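Local coordinates for DUF2235 domain-containing protein (Pseudomonas aeruginosa, PDB 4O5P), which acts as a type VI secretion effector of the Tle1 phospholipase family, probably hydrolysing the membrane phospholipids of target cells, at residues A[179-184]-A[196-201]; A[334-339]-A[683-688]; A[514-519]-A[545-550]. All coordinates share one frame; numbering follows the deposited sequence.

Contact 1: A[179-184]-A[196-201]; sequences STNWTV and EKKRRA
The flat group that K198 meets is the peptide carbonyl of S179: K198 NZ donates a 2.8 Å hydrogen bond to S179 O, coming nearly end-on (C=O...N angle 159°) and 20° out of the carbonyl plane. The side chain of N181 crosses the lysine chain at about a right angle. The guanidinium of R199, which lies beside the contact, has E196 N over one face, 3.3 Å above the plane and toward the rim; R199 also makes a cation-pi contact with W249 and a salt bridge to E252. K198 leaves helix 195-219 and bends at its third torsion (chi3 68°), which draws the methylene K198 CE to 3.2 Å from S179 O as well. The same ammonium forms a salt bridge with E193, just ahead of the helix, so a carbonyl and a carboxylate hold it at this surface site. The CB of S179 points away from helix 195-219, and S179 OG accepts N181 N at 3.1 Å in a nearly straight bond. Immediately after helix 168-178, this serine and N181, whose backbone is in the left-handed helical region, form an ST turn.

Contact 2: A[334-339]-A[683-688]; sequences LVSCHE and RYRLVH
R685 lays its side chain against E339 and reaches toward S336, and the contact divides into a close-packed half and a hydrated one. On the packed half, R685 CB lies 3.2 Å from E339 O and R685 CD 3.3 Å from the same oxygen, so the backbone carbonyl rests against the arginine's methylenes. Farther out, the aliphatic part of E339 covers one face of the guanidinium: E339 CG sits 3.5 Å above that plane, displaced toward the rim and 3.6 Å from R685 NE. The carboxylate itself is directed elsewhere. E339 CG is anti to the backbone nitrogen (chi1 178°) and the chain then bends, sending the acid to S662 and R341, its plane 68° from that of the guanidinium. The looser half lies at the guanidinium edge, where S336 O is in plane but 3.4 Å from R685 NH1. A water, also in plane, accepts from R685 NH1 at 3.1 Å and donates to S336 O, although that second leg is modelled doubtfully short. The three residues that meet here are buried, so the looser side is not a solvent-exposed one. S336 OG accepts E339 N at 3.0 Å in an ST motif and also bonds to G377, which fixes the turn beyond strand 331-336. R685 also pairs with F344, and its NH2 forms a salt bridge with D281 OD2; S336 N also bonds D281. D281 probably forms a Ser-His-Asp triad with S237 and H379, and the placing of R685 and S336 is consistent with a second shell around an alpha/beta-hydrolase active site.

Contact 3: A[514-519]-A[545-550]; sequences EALHKR and DRNVAL
L516 reaches from helix 507-528 onto the backbone and side chains of N547 and V548 in helix 538-550. Its CB bond is directed at the partner helix, and with the first torsion near -66° the CG lies anti to the carbonyl carbon, 3.6 Å from N547 CB. At the fork the two methyls part. L516 CD1 settles over the main chain, 3.9 Å from N547 O. L516 CD2 presses on N547 CB at 3.5 Å and also meets V548 CG2 at 3.8 Å; the leucine crosses the valine at about a right angle but slides past the asparagine in the opposite direction. These two helices, consecutive in the chain and joined by a partly disordered linker, pack steeply inclined: the axes of the short segments approach to 9.6 Å and their directions differ by 123°. One turn further toward the start of helix 507-528, A512 touches N547 and L550, and Q509 bonds the carbonyl of L550 where the second helix ends. The amide of N547 brings ND2 to 3.7 Å from A515 CB, at the border of the interface. W544 packs on L516 and R519, extending the apolar patch.

From the N terminus, contact 1 comes first: it closes a short loop running from the end of helix 168-178 through strands 184-185 and 189-190 to the start of helix 195-219, at the protein surface. Contact 2 opens later, on strand 331-336 of the large mixed sheet, and closes only at 683-688, where the chain enters strand 687-689; it joins the catalytic and C-terminal family regions. Contact 3 pairs helices 507-528 and 538-550 and begins and ends within that long excursion. No two cross. Centres of contacts 1 and 2 are about 32 Å apart, those of contacts 2 and 3 about 39 Å, and none touch.

Contact 1: A[179-184]-A[196-201]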
loop_
_atom_site.group_PDB
_atom_site.type_symbol
_atom_site.label_atom_id
_atom_site.label_comp_id
_atom_site.label_asym_id
_atom_site.label_seq_id
_atom_site.Cartn_x
_atom_site.Cartn_y
_atom_site.Cartn_z
ATOM N N SER A 179 11.158 1.286 17.114
ATOM C CA SER A 179 10.249 0.139 16.889
ATOM C C SER A 179 9.426 -0.211 18.124
ATOM O O SER A 179 9.827 0.076 19.262
ATOM C CB SER A 179 11.044 -1.107 16.462
ATOM O OG SER A 179 10.193 -2.210 16.173
ATOM N N THR A 180 8.275 -0.844 17.903
ATOM C CA THR A 180 7.480 -1.340 19.017
ATOM C C THR A 180 7.754 -2.816 19.310
ATOM O O THR A 180 7.168 -3.379 20.235
ATOM C CB THR A 180 5.976 -1.075 18.824
ATOM O OG1 THR A 180 5.588 -1.396 17.479
ATOM C CG2 THR A 180 5.685 0.383 19.073
ATOM N N ASN A 181 8.654 -3.426 18.535
ATOM C CA ASN A 181 9.095 -4.809 18.773
ATOM C C ASN A 181 7.997 -5.847 19.006
ATOM O O ASN A 181 8.095 -6.642 19.943
ATOM C CB ASN A 181 10.047 -4.866 19.974
ATOM C CG ASN A 181 11.184 -3.885 19.862
ATOM O OD1 ASN A 181 11.384 -3.056 20.742
ATOM N ND2 ASN A 181 11.939 -3.974 18.777
ATOM N N TRP A 182 6.953 -5.850 18.185
ATOM C CA TRP A 182 5.842 -6.765 18.441
ATOM C C TRP A 182 6.283 -8.226 18.421
ATOM O O TRP A 182 6.921 -8.676 17.470
ATOM C CB TRP A 182 4.672 -6.548 17.461
ATOM C CG TRP A 182 3.625 -7.646 17.522
ATOM C CD1 TRP A 182 3.340 -8.565 16.546
ATOM C CD2 TRP A 182 2.742 -7.944 18.618
ATOM N NE1 TRP A 182 2.331 -9.408 16.965
ATOM C CE2 TRP A 182 1.950 -9.053 18.231
ATOM C CE3 TRP A 182 2.542 -7.384 19.884
ATOM C CZ2 TRP A 182 0.977 -9.613 19.071
ATOM C CZ3 TRP A 182 1.582 -7.943 20.718
ATOM C CH2 TRP A 182 0.808 -9.046 20.306
ATOM N N THR A 183 5.964 -8.943 19.498
ATOM C CA THR A 183 6.028 -10.402 19.510
ATOM C C THR A 183 5.036 -11.032 20.495
ATOM O O THR A 183 4.388 -10.340 21.292
ATOM C CB THR A 183 7.447 -10.941 19.815
ATOM O OG1 THR A 183 7.516 -12.321 19.434
ATOM C CG2 THR A 183 7.786 -10.804 21.308
ATOM N N VAL A 184 4.921 -12.356 20.415
ATOM C CA VAL A 184 4.153 -13.129 21.377
ATOM C C VAL A 184 5.090 -14.168 21.963
ATOM O O VAL A 184 5.749 -14.891 21.218
ATOM C CB VAL A 184 2.972 -13.841 20.709
ATOM C CG1 VAL A 184 2.125 -14.554 21.750
ATOM C CG2 VAL A 184 2.130 -12.839 19.925
ATOM N N GLU A 196 4.544 6.060 20.227
ATOM C CA GLU A 196 4.726 7.503 20.357
ATOM C C GLU A 196 5.916 7.807 21.272
ATOM O O GLU A 196 6.853 8.540 20.899
ATOM C CB GLU A 196 3.441 8.144 20.888
ATOM C CG GLU A 196 3.383 9.657 20.710
ATOM C CD GLU A 196 2.064 10.272 21.178
ATOM O OE1 GLU A 196 1.155 9.516 21.594
ATOM O OE2 GLU A 196 1.945 11.519 21.130
ATOM N N LYS A 197 5.896 7.207 22.457
ATOM C CA LYS A 197 6.961 7.427 23.431
ATOM C C LYS A 197 8.321 7.047 22.877
ATOM O O LYS A 197 9.293 7.799 23.029
ATOM C CB LYS A 197 6.692 6.643 24.716
ATOM C CG LYS A 197 5.558 7.194 25.553
ATOM C CD LYS A 197 5.390 6.381 26.839
ATOM C CE LYS A 197 4.270 6.951 27.722
ATOM N NZ LYS A 197 4.574 8.323 28.229
ATOM N N LYS A 198 8.392 5.880 22.238
ATOM C CA LYS A 198 9.662 5.376 21.721
ATOM C C LYS A 198 10.230 6.248 20.600
ATOM O O LYS A 198 11.434 6.505 20.560
ATOM C CB LYS A 198 9.526 3.921 21.266
ATOM C CG LYS A 198 9.187 2.982 22.414
ATOM C CD LYS A 198 9.541 1.550 22.078
ATOM C CE LYS A 198 11.036 1.345 21.988
ATOM N NZ LYS A 198 11.347 -0.059 21.611
ATOM N N ARG A 199 9.360 6.700 19.697
ATOM C CA ARG A 199 9.769 7.566 18.593
ATOM C C ARG A 199 10.276 8.921 19.111
ATOM O O ARG A 199 11.344 9.421 18.686
ATOM C CB ARG A 199 8.594 7.788 17.628
ATOM C CG ARG A 199 8.134 6.528 16.915
ATOM C CD ARG A 199 7.138 6.837 15.812
ATOM N NE ARG A 199 5.822 7.261 16.299
ATOM C CZ ARG A 199 4.833 6.430 16.648
ATOM N NH1 ARG A 199 5.002 5.114 16.598
ATOM N NH2 ARG A 199 3.672 6.920 17.065
ATOM N N ARG A 200 9.518 9.517 20.031
ATOM C CA ARG A 200 9.945 10.807 20.599
ATOM C C ARG A 200 11.274 10.687 21.331
ATOM O O ARG A 200 12.194 11.474 21.083
ATOM C CB ARG A 200 8.902 11.393 21.545
ATOM C CG ARG A 200 9.318 12.754 22.092
ATOM C CD ARG A 200 8.236 13.387 22.932
ATOM N NE ARG A 200 7.038 13.706 22.157
ATOM C CZ ARG A 200 6.919 14.766 21.355
ATOM N NH1 ARG A 200 7.931 15.615 21.201
ATOM N NH2 ARG A 200 5.789 14.976 20.700
ATOM N N ALA A 201 11.365 9.689 22.216
ATOM C CA ALA A 201 12.591 9.417 22.961
ATOM C C ALA A 201 13.777 9.253 22.025
ATOM O O ALA A 201 14.808 9.908 22.199
ATOM C CB ALA A 201 12.432 8.174 23.849
#

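Contact 2: A[334-339]-A[683-688]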
loop_
_atom_site.group_PDB
_atom_site.type_symbol
_atom_site.label_atom_id
_atom_site.label_comp_id
_atom_site.label_asym_id
_atom_site.label_seq_id
_atom_site.Cartn_x
_atom_site.Cartn_y
_atom_site.Cartn_z
ATOM N N LEU A 334 -5.660 9.127 -5.419
ATOM C CA LEU A 334 -6.167 8.511 -6.620
ATOM C C LEU A 334 -6.386 7.048 -6.286
ATOM O O LEU A 334 -5.452 6.381 -5.826
ATOM C CB LEU A 334 -5.117 8.651 -7.727
ATOM C CG LEU A 334 -4.650 10.084 -7.993
ATOM C CD1 LEU A 334 -3.715 10.133 -9.176
ATOM C CD2 LEU A 334 -5.847 11.045 -8.195
ATOM N N VAL A 335 -7.606 6.552 -6.518
ATOM C CA VAL A 335 -7.971 5.183 -6.145
ATOM C C VAL A 335 -8.434 4.324 -7.328
ATOM O O VAL A 335 -8.979 4.838 -8.302
ATOM C CB VAL A 335 -9.051 5.171 -5.023
ATOM C CG1 VAL A 335 -8.651 6.131 -3.877
ATOM C CG2 VAL A 335 -10.407 5.579 -5.566
ATOM N N SER A 336 -8.200 3.012 -7.236
ATOM C CA SER A 336 -8.621 2.038 -8.253
ATOM C C SER A 336 -10.096 1.668 -8.089
ATOM O O SER A 336 -10.532 1.371 -6.978
ATOM C CB SER A 336 -7.751 0.780 -8.112
ATOM O OG SER A 336 -8.348 -0.363 -8.711
ATOM N N CYS A 337 -10.866 1.683 -9.180
ATOM C CA CYS A 337 -12.264 1.252 -9.141
ATOM C C CYS A 337 -12.446 -0.257 -9.311
ATOM O O CYS A 337 -13.468 -0.816 -8.901
ATOM C CB CYS A 337 -13.055 1.942 -10.258
ATOM S SG CYS A 337 -13.242 3.690 -10.020
ATOM N N HIS A 338 -11.473 -0.904 -9.942
ATOM C CA HIS A 338 -11.631 -2.299 -10.376
ATOM C C HIS A 338 -10.847 -3.332 -9.563
ATOM O O HIS A 338 -10.995 -4.537 -9.803
ATOM C CB HIS A 338 -11.326 -2.419 -11.871
ATOM C CG HIS A 338 -12.163 -1.506 -12.705
ATOM N ND1 HIS A 338 -11.626 -0.529 -13.512
ATOM C CD2 HIS A 338 -13.506 -1.366 -12.786
ATOM C CE1 HIS A 338 -12.606 0.158 -14.076
ATOM N NE2 HIS A 338 -13.758 -0.328 -13.647
ATOM N N GLU A 339 -10.046 -2.886 -8.594
ATOM C CA GLU A 339 -9.350 -3.829 -7.692
ATOM C C GLU A 339 -10.377 -4.555 -6.805
ATOM O O GLU A 339 -11.346 -3.934 -6.360
ATOM C CB GLU A 339 -8.336 -3.092 -6.811
ATOM C CG GLU A 339 -7.588 -3.988 -5.800
ATOM C CD GLU A 339 -6.831 -5.146 -6.441
ATOM O OE1 GLU A 339 -6.068 -4.920 -7.406
ATOM O OE2 GLU A 339 -6.989 -6.304 -5.979
ATOM N N ARG A 683 -17.232 -10.471 -5.328
ATOM C CA ARG A 683 -17.377 -9.684 -4.104
ATOM C C ARG A 683 -16.958 -8.240 -4.380
ATOM O O ARG A 683 -16.074 -7.983 -5.219
ATOM C CB ARG A 683 -16.480 -10.232 -3.002
ATOM C CG ARG A 683 -16.917 -11.572 -2.441
ATOM C CD ARG A 683 -15.866 -12.134 -1.489
ATOM N NE ARG A 683 -16.059 -13.564 -1.356
ATOM C CZ ARG A 683 -15.331 -14.481 -1.977
ATOM N NH1 ARG A 683 -14.308 -14.124 -2.743
ATOM N NH2 ARG A 683 -15.615 -15.764 -1.802
ATOM N N TYR A 684 -17.568 -7.294 -3.683
ATOM C CA TYR A 684 -17.078 -5.927 -3.779
ATOM C C TYR A 684 -15.810 -5.805 -2.956
ATOM O O TYR A 684 -15.613 -6.543 -1.975
ATOM C CB TYR A 684 -18.129 -4.915 -3.325
ATOM C CG TYR A 684 -19.334 -4.886 -4.231
ATOM C CD1 TYR A 684 -19.217 -4.570 -5.574
ATOM C CD2 TYR A 684 -20.593 -5.174 -3.733
ATOM C CE1 TYR A 684 -20.334 -4.554 -6.395
ATOM C CE2 TYR A 684 -21.683 -5.166 -4.532
ATOM C CZ TYR A 684 -21.559 -4.854 -5.852
ATOM O OH TYR A 684 -22.699 -4.853 -6.610
ATOM N N ARG A 685 -14.931 -4.907 -3.380
ATOM C CA ARG A 685 -13.678 -4.680 -2.675
ATOM C C ARG A 685 -13.995 -4.099 -1.301
ATOM O O ARG A 685 -14.931 -3.303 -1.160
ATOM C CB ARG A 685 -12.821 -3.701 -3.474
ATOM C CG ARG A 685 -11.501 -3.320 -2.825
ATOM C CD ARG A 685 -10.786 -2.247 -3.639
ATOM N NE ARG A 685 -9.390 -2.150 -3.232
ATOM C CZ ARG A 685 -8.551 -1.199 -3.625
ATOM N NH1 ARG A 685 -8.959 -0.234 -4.452
ATOM N NH2 ARG A 685 -7.307 -1.213 -3.174
ATOM N N LEU A 686 -13.246 -4.497 -0.280
ATOM C CA LEU A 686 -13.473 -3.906 1.040
ATOM C C LEU A 686 -12.849 -2.519 1.071
ATOM O O LEU A 686 -11.719 -2.332 0.593
ATOM C CB LEU A 686 -12.890 -4.782 2.154
ATOM C CG LEU A 686 -12.783 -4.163 3.556
ATOM C CD1 LEU A 686 -14.174 -3.791 4.115
ATOM C CD2 LEU A 686 -12.095 -5.152 4.471
ATOM N N VAL A 687 -13.594 -1.552 1.622
ATOM C CA VAL A 687 -13.134 -0.173 1.725
ATOM C C VAL A 687 -13.346 0.330 3.145
ATOM O O VAL A 687 -14.440 0.191 3.704
ATOM C CB VAL A 687 -13.895 0.773 0.758
ATOM C CG1 VAL A 687 -13.315 2.198 0.841
ATOM C CG2 VAL A 687 -13.818 0.276 -0.657
ATOM N N HIS A 688 -12.294 0.884 3.733
ATOM C CA HIS A 688 -12.399 1.540 5.033
ATOM C C HIS A 688 -12.509 3.045 4.862
ATOM O O HIS A 688 -11.814 3.627 4.030
ATOM C CB HIS A 688 -11.166 1.238 5.893
ATOM C CG HIS A 688 -11.032 -0.205 6.264
ATOM N ND1 HIS A 688 -10.465 -1.140 5.425
ATOM C CD2 HIS A 688 -11.403 -0.877 7.378
ATOM C CE1 HIS A 688 -10.493 -2.325 6.008
ATOM N NE2 HIS A 688 -11.059 -2.194 7.193
HETATM O O HOH W 1 -11.955 0.222 -5.257
#

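Contact 3: A[514-519]-A[545-550]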
loop_
_atom_site.group_PDB
_atom_site.type_symbol
_atom_site.label_atom_id
_atom_site.label_comp_id
_atom_site.label_asym_id
_atom_site.label_seq_id
_atom_site.Cartn_x
_atom_site.Cartn_y
_atom_site.Cartn_z
ATOM N N GLU A 514 14.519 -19.822 -10.329
ATOM C CA GLU A 514 14.137 -19.914 -8.917
ATOM C C GLU A 514 15.259 -20.444 -8.002
ATOM O O GLU A 514 15.585 -19.815 -6.989
ATOM C CB GLU A 514 12.843 -20.708 -8.736
ATOM C CG GLU A 514 12.510 -21.048 -7.282
ATOM C CD GLU A 514 12.478 -19.843 -6.347
ATOM O OE1 GLU A 514 12.212 -18.706 -6.796
ATOM O OE2 GLU A 514 12.718 -20.034 -5.137
ATOM N N ALA A 515 15.869 -21.573 -8.360
ATOM C CA ALA A 515 16.904 -22.141 -7.498
ATOM C C ALA A 515 18.153 -21.245 -7.403
ATOM O O ALA A 515 18.768 -21.122 -6.317
ATOM C CB ALA A 515 17.254 -23.563 -7.938
ATOM N N LEU A 516 18.513 -20.609 -8.523
ATOM C CA LEU A 516 19.615 -19.638 -8.544
ATOM C C LEU A 516 19.315 -18.449 -7.623
ATOM O O LEU A 516 20.179 -17.994 -6.863
ATOM C CB LEU A 516 19.863 -19.110 -9.962
ATOM C CG LEU A 516 20.364 -20.079 -11.031
ATOM C CD1 LEU A 516 20.411 -19.422 -12.409
ATOM C CD2 LEU A 516 21.728 -20.608 -10.639
ATOM N N HIS A 517 18.087 -17.947 -7.719
ATOM C CA HIS A 517 17.624 -16.841 -6.891
ATOM C C HIS A 517 17.708 -17.234 -5.428
ATOM O O HIS A 517 18.247 -16.490 -4.622
ATOM C CB HIS A 517 16.181 -16.474 -7.261
ATOM C CG HIS A 517 15.691 -15.196 -6.644
ATOM N ND1 HIS A 517 14.999 -15.164 -5.448
ATOM C CD2 HIS A 517 15.771 -13.911 -7.067
ATOM C CE1 HIS A 517 14.690 -13.912 -5.155
ATOM N NE2 HIS A 517 15.141 -13.132 -6.123
ATOM N N LYS A 518 17.183 -18.411 -5.103
ATOM C CA LYS A 518 17.164 -18.942 -3.741
ATOM C C LYS A 518 18.565 -18.906 -3.140
ATOM O O LYS A 518 18.807 -18.243 -2.108
ATOM C CB LYS A 518 16.614 -20.374 -3.753
ATOM C CG LYS A 518 16.132 -20.905 -2.399
ATOM C CD LYS A 518 15.514 -22.317 -2.502
ATOM C CE LYS A 518 14.109 -22.317 -3.128
ATOM N NZ LYS A 518 14.060 -22.391 -4.631
ATOM N N ARG A 519 19.495 -19.587 -3.813
ATOM C CA ARG A 519 20.888 -19.605 -3.353
ATOM C C ARG A 519 21.486 -18.192 -3.206
ATOM O O ARG A 519 22.045 -17.851 -2.153
ATOM C CB ARG A 519 21.750 -20.468 -4.282
ATOM C CG ARG A 519 23.213 -20.516 -3.904
ATOM C CD ARG A 519 23.435 -21.127 -2.522
ATOM N NE ARG A 519 24.795 -20.869 -2.053
ATOM C CZ ARG A 519 25.356 -21.419 -0.979
ATOM N NH1 ARG A 519 24.684 -22.284 -0.231
ATOM N NH2 ARG A 519 26.608 -21.104 -0.658
ATOM N N ASP A 545 25.295 -25.051 -11.649
ATOM C CA ASP A 545 25.846 -24.914 -12.997
ATOM C C ASP A 545 24.902 -25.370 -14.127
ATOM O O ASP A 545 24.892 -24.763 -15.215
ATOM C CB ASP A 545 27.199 -25.617 -13.087
ATOM C CG ASP A 545 28.185 -25.101 -12.055
ATOM O OD1 ASP A 545 28.224 -23.873 -11.831
ATOM O OD2 ASP A 545 28.914 -25.928 -11.466
ATOM N N ARG A 546 24.114 -26.420 -13.875
ATOM C CA ARG A 546 23.009 -26.780 -14.776
ATOM C C ARG A 546 22.117 -25.564 -15.000
ATOM O O ARG A 546 21.726 -25.253 -16.127
ATOM C CB ARG A 546 22.135 -27.885 -14.171
ATOM C CG ARG A 546 22.701 -29.295 -14.247
ATOM C CD ARG A 546 21.606 -30.332 -14.012
ATOM N NE ARG A 546 21.449 -30.729 -12.610
ATOM C CZ ARG A 546 22.254 -31.586 -11.973
ATOM N NH1 ARG A 546 23.305 -32.120 -12.588
ATOM N NH2 ARG A 546 22.022 -31.901 -10.709
ATOM N N ASN A 547 21.801 -24.885 -13.899
ATOM C CA ASN A 547 20.888 -23.742 -13.907
ATOM C C ASN A 547 21.462 -22.531 -14.625
ATOM O O ASN A 547 20.784 -21.889 -15.436
ATOM C CB ASN A 547 20.496 -23.389 -12.467
ATOM C CG ASN A 547 19.619 -24.445 -11.840
ATOM O OD1 ASN A 547 18.894 -25.150 -12.544
ATOM N ND2 ASN A 547 19.683 -24.574 -10.521
ATOM N N VAL A 548 22.720 -22.230 -14.321
ATOM C CA VAL A 548 23.451 -21.159 -14.981
ATOM C C VAL A 548 23.545 -21.440 -16.473
ATOM O O VAL A 548 23.639 -20.520 -17.279
ATOM C CB VAL A 548 24.855 -20.996 -14.367
ATOM C CG1 VAL A 548 25.672 -19.951 -15.112
ATOM C CG2 VAL A 548 24.736 -20.624 -12.907
ATOM N N ALA A 549 23.502 -22.718 -16.843
ATOM C CA ALA A 549 23.511 -23.079 -18.253
ATOM C C ALA A 549 22.127 -22.915 -18.880
ATOM O O ALA A 549 22.008 -22.500 -20.034
ATOM C CB ALA A 549 24.036 -24.506 -18.441
ATOM N N LEU A 550 21.087 -23.240 -18.118
ATOM C CA LEU A 550 19.712 -23.120 -18.593
ATOM C C LEU A 550 19.322 -21.669 -18.921
ATOM O O LEU A 550 18.411 -21.431 -19.704
ATOM C CB LEU A 550 18.733 -23.769 -17.607
ATOM C CG LEU A 550 18.840 -25.299 -17.515
ATOM C CD1 LEU A 550 18.209 -25.854 -16.242
ATOM C CD2 LEU A 550 18.246 -25.969 -18.756
#